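Local structure of antigen 43 (Escherichia coli, 4KH3) at residues Thr458-Ala463 / Thr477-Val482; Leu473-Val478 / Thr493-Leu498. The protein promotes bacterial clumping as a self-associating autotransporter adhesin, its alpha domains apparently sticking cell to cell in a Velcro-like manner, with a link to biofilm formation. All coordinates share one frame; numbering follows the deposited sequence.

Interaction 1 of 2, residues Thr458-Ala463 / Thr477-Val482; sequences TLTQKA and TVTTDV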
loop_
_atom_site.group_PDB
_atom_site.type_symbol
_atom_site.label_atom_id
_atom_site.label_comp_id
_atom_site.label_asym_id
_atom_site.label_seq_id
_atom_site.Cartn_x
_atom_site.Cartn_y
_atom_site.Cartn_z
ATOM N N THR A 458 9.796 5.813 -38.855
ATOM C CA THR A 458 10.571 6.216 -40.004
ATOM C C THR A 458 12.024 5.970 -39.637
ATOM O O THR A 458 12.584 6.668 -38.803
ATOM C CB THR A 458 10.329 7.680 -40.378
ATOM O OG1 THR A 458 8.982 7.826 -40.849
ATOM C CG2 THR A 458 11.285 8.105 -41.477
ATOM N N LEU A 459 12.620 4.952 -40.245
ATOM C CA LEU A 459 13.993 4.578 -39.942
ATOM C C LEU A 459 14.950 4.878 -41.097
ATOM O O LEU A 459 14.903 4.237 -42.145
ATOM C CB LEU A 459 14.065 3.099 -39.573
ATOM C CG LEU A 459 15.477 2.609 -39.291
ATOM C CD1 LEU A 459 16.045 3.339 -38.095
ATOM C CD2 LEU A 459 15.468 1.119 -39.050
ATOM N N THR A 460 15.817 5.865 -40.900
ATOM C CA THR A 460 16.814 6.208 -41.893
ATOM C C THR A 460 18.201 6.040 -41.307
ATOM O O THR A 460 18.611 6.780 -40.417
ATOM C CB THR A 460 16.658 7.639 -42.369
ATOM O OG1 THR A 460 15.314 7.846 -42.818
ATOM C CG2 THR A 460 17.629 7.909 -43.508
ATOM N N GLN A 461 18.917 5.046 -41.805
ATOM C CA GLN A 461 20.235 4.719 -41.295
ATOM C C GLN A 461 21.111 4.393 -42.479
ATOM O O GLN A 461 20.609 4.167 -43.583
ATOM C CB GLN A 461 20.167 3.516 -40.354
ATOM C CG GLN A 461 19.423 3.777 -39.048
ATOM C CD GLN A 461 20.191 4.694 -38.106
ATOM O OE1 GLN A 461 20.954 4.228 -37.254
ATOM N NE2 GLN A 461 20.000 6.006 -38.263
ATOM N N LYS A 462 22.417 4.373 -42.257
ATOM C CA LYS A 462 23.346 4.124 -43.339
ATOM C C LYS A 462 23.235 2.674 -43.775
ATOM O O LYS A 462 23.203 2.370 -44.963
ATOM C CB LYS A 462 24.772 4.418 -42.899
ATOM C CG LYS A 462 25.792 4.280 -44.020
ATOM C CD LYS A 462 27.176 3.935 -43.472
ATOM C CE LYS A 462 28.267 4.103 -44.527
ATOM N NZ LYS A 462 28.423 5.528 -44.949
ATOM N N ALA A 463 23.167 1.780 -42.798
ATOM C CA ALA A 463 23.144 0.357 -43.081
ATOM C C ALA A 463 22.516 -0.391 -41.923
ATOM O O ALA A 463 22.661 0.004 -40.770
ATOM C CB ALA A 463 24.561 -0.161 -43.325
ATOM N N THR A 477 8.543 3.206 -42.734
ATOM C CA THR A 477 9.220 3.760 -43.891
ATOM C C THR A 477 10.713 3.695 -43.638
ATOM O O THR A 477 11.261 4.505 -42.887
ATOM C CB THR A 477 8.819 5.217 -44.121
ATOM O OG1 THR A 477 7.421 5.284 -44.408
ATOM C CG2 THR A 477 9.593 5.808 -45.278
ATOM N N VAL A 478 11.372 2.729 -44.266
ATOM C CA VAL A 478 12.778 2.474 -43.994
ATOM C C VAL A 478 13.666 2.860 -45.166
ATOM O O VAL A 478 13.367 2.538 -46.310
ATOM C CB VAL A 478 12.996 0.997 -43.673
ATOM C CG1 VAL A 478 14.455 0.734 -43.314
ATOM C CG2 VAL A 478 12.068 0.578 -42.548
ATOM N N THR A 479 14.764 3.541 -44.865
ATOM C CA THR A 479 15.684 4.036 -45.878
ATOM C C THR A 479 17.127 3.706 -45.474
ATOM O O THR A 479 17.745 4.419 -44.675
ATOM C CB THR A 479 15.511 5.567 -46.093
ATOM O OG1 THR A 479 14.143 5.874 -46.429
ATOM C CG2 THR A 479 16.428 6.059 -47.205
ATOM N N THR A 480 17.662 2.624 -46.034
ATOM C CA THR A 480 18.940 2.073 -45.590
ATOM C C THR A 480 19.394 0.989 -46.562
ATOM O O THR A 480 18.684 0.655 -47.511
ATOM C CB THR A 480 18.796 1.427 -44.184
ATOM O OG1 THR A 480 20.070 0.977 -43.709
ATOM C CG2 THR A 480 17.857 0.234 -44.244
ATOM N N ASP A 481 20.580 0.446 -46.321
ATOM C CA ASP A 481 21.059 -0.725 -47.037
ATOM C C ASP A 481 21.037 -1.910 -46.095
ATOM O O ASP A 481 21.879 -2.009 -45.197
ATOM C CB ASP A 481 22.499 -0.521 -47.525
ATOM C CG ASP A 481 22.573 0.282 -48.802
ATOM O OD1 ASP A 481 21.509 0.745 -49.282
ATOM O OD2 ASP A 481 23.702 0.453 -49.320
ATOM N N VAL A 482 20.086 -2.815 -46.281
ATOM C CA VAL A 482 20.091 -4.029 -45.480
ATOM C C VAL A 482 21.156 -4.981 -46.007
ATOM O O VAL A 482 21.092 -5.421 -47.148
ATOM C CB VAL A 482 18.735 -4.724 -45.464
ATOM C CG1 VAL A 482 18.762 -5.888 -44.482
ATOM C CG2 VAL A 482 17.655 -3.735 -45.089
HETATM O O HOH W 1 13.018 6.462 -44.091
#
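Thr458, Leu459 and Thr460 pair in parallel register with Thr477, Val478 and Thr479, the axes of strands 458-461 and 477-479 approaching to 4.7 Å. Three backbone hydrogen bonds tie them: Leu459 N to Thr477 O, Thr479 N to Leu459 O (2.8 Å) and Gln461 N to Thr479 O. The in-register pairing sets threonine beside threonine on one face and aliphatic beside aliphatic on the other. On the first, Thr458 lies beside Thr477 and Thr460 beside Thr479, side chains pointing the same way, and all four have CG2 anti to the backbone N and OG1 beside it. A water joins the second pair, 3.0 Å from Thr460 OG1 and 2.7 Å from Thr479 OG1, and donates to Thr477 O. On the buried face Leu459 lies beside Val478, a loose apolar contact of 4.4 Å from Leu459 CB to Val478 CG2. Gln461 turns its amide back along its own strand, where NE2 donates to Thr460 O at 2.7 Å, while OE1 is bonded to Asn420 ND2. At the corner, Thr480 OG1, anti to its backbone N (chi1 -176°), makes a weak hydrogen bond to Gln461 O. Like residues aligned from coil to coil, threonines outside and aliphatic groups inside, are characteristic of the right-handed parallel beta-helix of autotransporter passenger domains.

Interaction 2 of 2, residues Leu473-Val478 / Thr493-Leu498; sequences LNDSTV and TGSTVL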
loop_
_atom_site.group_PDB
_atom_site.type_symbol
_atom_site.label_atom_id
_atom_site.label_comp_id
_atom_site.label_asym_id
_atom_site.label_seq_id
_atom_site.Cartn_x
_atom_site.Cartn_y
_atom_site.Cartn_z
ATOM N N LEU A 473 10.073 -5.614 -40.422
ATOM C CA LEU A 473 9.800 -4.207 -40.625
ATOM C C LEU A 473 8.314 -4.039 -40.869
ATOM O O LEU A 473 7.828 -4.243 -41.980
ATOM C CB LEU A 473 10.597 -3.674 -41.810
ATOM C CG LEU A 473 12.099 -3.926 -41.760
ATOM C CD1 LEU A 473 12.764 -3.378 -43.010
ATOM C CD2 LEU A 473 12.701 -3.293 -40.528
ATOM N N ASN A 474 7.592 -3.676 -39.817
ATOM C CA ASN A 474 6.147 -3.550 -39.898
ATOM C C ASN A 474 5.728 -2.084 -39.946
ATOM O O ASN A 474 6.265 -1.258 -39.198
ATOM C CB ASN A 474 5.497 -4.282 -38.720
ATOM C CG ASN A 474 3.993 -4.150 -38.714
ATOM O OD1 ASN A 474 3.308 -4.664 -39.598
ATOM N ND2 ASN A 474 3.467 -3.464 -37.708
ATOM N N ASP A 475 4.795 -1.771 -40.849
ATOM C CA ASP A 475 4.255 -0.415 -41.015
ATOM C C ASP A 475 5.300 0.706 -40.937
ATOM O O ASP A 475 5.037 1.763 -40.365
ATOM C CB ASP A 475 3.148 -0.158 -39.986
ATOM C CG ASP A 475 1.931 -1.041 -40.197
ATOM O OD1 ASP A 475 1.727 -1.515 -41.334
ATOM O OD2 ASP A 475 1.165 -1.253 -39.229
ATOM N N SER A 476 6.481 0.474 -41.500
ATOM C CA SER A 476 7.577 1.441 -41.390
ATOM C C SER A 476 8.100 1.960 -42.727
ATOM O O SER A 476 8.108 1.252 -43.727
ATOM C CB SER A 476 8.738 0.836 -40.601
ATOM O OG SER A 476 8.320 0.474 -39.296
ATOM N N THR A 477 8.543 3.206 -42.734
ATOM C CA THR A 477 9.220 3.760 -43.891
ATOM C C THR A 477 10.713 3.695 -43.638
ATOM O O THR A 477 11.261 4.505 -42.887
ATOM C CB THR A 477 8.819 5.217 -44.121
ATOM O OG1 THR A 477 7.421 5.284 -44.408
ATOM C CG2 THR A 477 9.593 5.808 -45.278
ATOM N N VAL A 478 11.372 2.729 -44.266
ATOM C CA VAL A 478 12.778 2.474 -43.994
ATOM C C VAL A 478 13.666 2.860 -45.166
ATOM O O VAL A 478 13.367 2.538 -46.310
ATOM C CB VAL A 478 12.996 0.997 -43.673
ATOM C CG1 VAL A 478 14.455 0.734 -43.314
ATOM C CG2 VAL A 478 12.068 0.578 -42.548
ATOM N N THR A 493 6.284 -6.338 -43.518
ATOM C CA THR A 493 4.858 -6.521 -43.297
ATOM C C THR A 493 4.111 -5.197 -43.206
ATOM O O THR A 493 4.701 -4.141 -42.980
ATOM C CB THR A 493 4.593 -7.329 -42.020
ATOM O OG1 THR A 493 5.042 -6.585 -40.881
ATOM C CG2 THR A 493 5.330 -8.656 -42.067
ATOM N N GLY A 494 2.798 -5.264 -43.378
ATOM C CA GLY A 494 1.973 -4.076 -43.345
ATOM C C GLY A 494 2.253 -3.101 -44.473
ATOM O O GLY A 494 2.395 -3.493 -45.631
ATOM N N SER A 495 2.341 -1.822 -44.121
ATOM C CA SER A 495 2.458 -0.747 -45.094
ATOM C C SER A 495 3.907 -0.329 -45.305
ATOM O O SER A 495 4.179 0.762 -45.799
ATOM C CB SER A 495 1.631 0.456 -44.637
ATOM O OG SER A 495 1.958 0.824 -43.305
ATOM N N THR A 496 4.830 -1.208 -44.934
ATOM C CA THR A 496 6.252 -0.918 -45.036
ATOM C C THR A 496 6.716 -0.584 -46.454
ATOM O O THR A 496 6.358 -1.262 -47.416
ATOM C CB THR A 496 7.075 -2.097 -44.513
ATOM O OG1 THR A 496 6.922 -2.172 -43.097
ATOM C CG2 THR A 496 8.543 -1.921 -44.839
ATOM N N VAL A 497 7.505 0.478 -46.574
ATOM C CA VAL A 497 8.211 0.783 -47.808
ATOM C C VAL A 497 9.698 0.802 -47.505
ATOM O O VAL A 497 10.116 1.352 -46.491
ATOM C CB VAL A 497 7.766 2.134 -48.395
ATOM C CG1 VAL A 497 8.634 2.517 -49.592
ATOM C CG2 VAL A 497 6.305 2.061 -48.794
ATOM N N LEU A 498 10.494 0.180 -48.368
ATOM C CA LEU A 498 11.935 0.144 -48.167
ATOM C C LEU A 498 12.684 0.819 -49.306
ATOM O O LEU A 498 12.374 0.627 -50.475
ATOM C CB LEU A 498 12.418 -1.295 -48.012
ATOM C CG LEU A 498 13.927 -1.559 -47.940
ATOM C CD1 LEU A 498 14.576 -0.816 -46.784
ATOM C CD2 LEU A 498 14.222 -3.052 -47.823
#
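Leu473-Val478 and Thr493-Leu498 run in parallel as two short ladders, Asn474 with Thr493 and then Thr477-Val478 with Val497-Leu498, whose register slips by one residue across a type II' turn from Thr493 to Thr496. Thr496 bridges the slip. Its OG1, beside the backbone N (chi1 -70°), donates to Leu473 O at an unusually short 2.5 Å, a length doubtful at this resolution, and accepts a straight hydrogen bond from Ser476 N at 3.1 Å. Leu473 O also accepts from Thr493 N, on the opposite face of its carbonyl plane. Asp475 secures the turn itself: OD1 receives Ser495 N at 2.9 Å, nearly in line with its C-O bond, and Ser495 OG at 3.1 Å from above the carboxylate plane. These two donors would be expected to stabilise the negative charge. Gly494 CA, at phi 65°, comes within 3.3 Å of Asp475 OD1, on the other side of the carboxylate plane from Ser495 OG. The Asn474 and Thr493 side chains cross at about a right angle, OD1 and OG1 2.9 Å apart. Ser476 OG turns back to Asn474 O and is also hydrogen-bonded to Thr457 N of the preceding coil. Past the turn, Leu498 CD1 packs on Val478 CG1 at 3.8 Å. Such a polar corner, linking strands of two faces and hydrogen-bonded to the neighbouring coil's corner, is characteristic of parallel beta-helix turns.

Overall arrangement
Both interactions lie near the C-terminal end of the solenoid, their centres 11 Å apart and each more than 40 Å from the centre of the chain. They share Thr477 and Val478: strand 477-484 pairs with 458-461 in interaction 1 and with 497-499 in interaction 2, so three successive coils are stacked side by side. Along the chain, 458-463 comes first, then 473-478, overlapping 477-482, and finally 493-498. Interaction 2 covers the corner leading into this face and interaction 1 the face and its next corner; they touch where Thr480 CG2 meets Leu498 CD1. Repeated coil upon coil, such contacts build the elongated, curved alpha domain that probably presents its surface for self-association between cells.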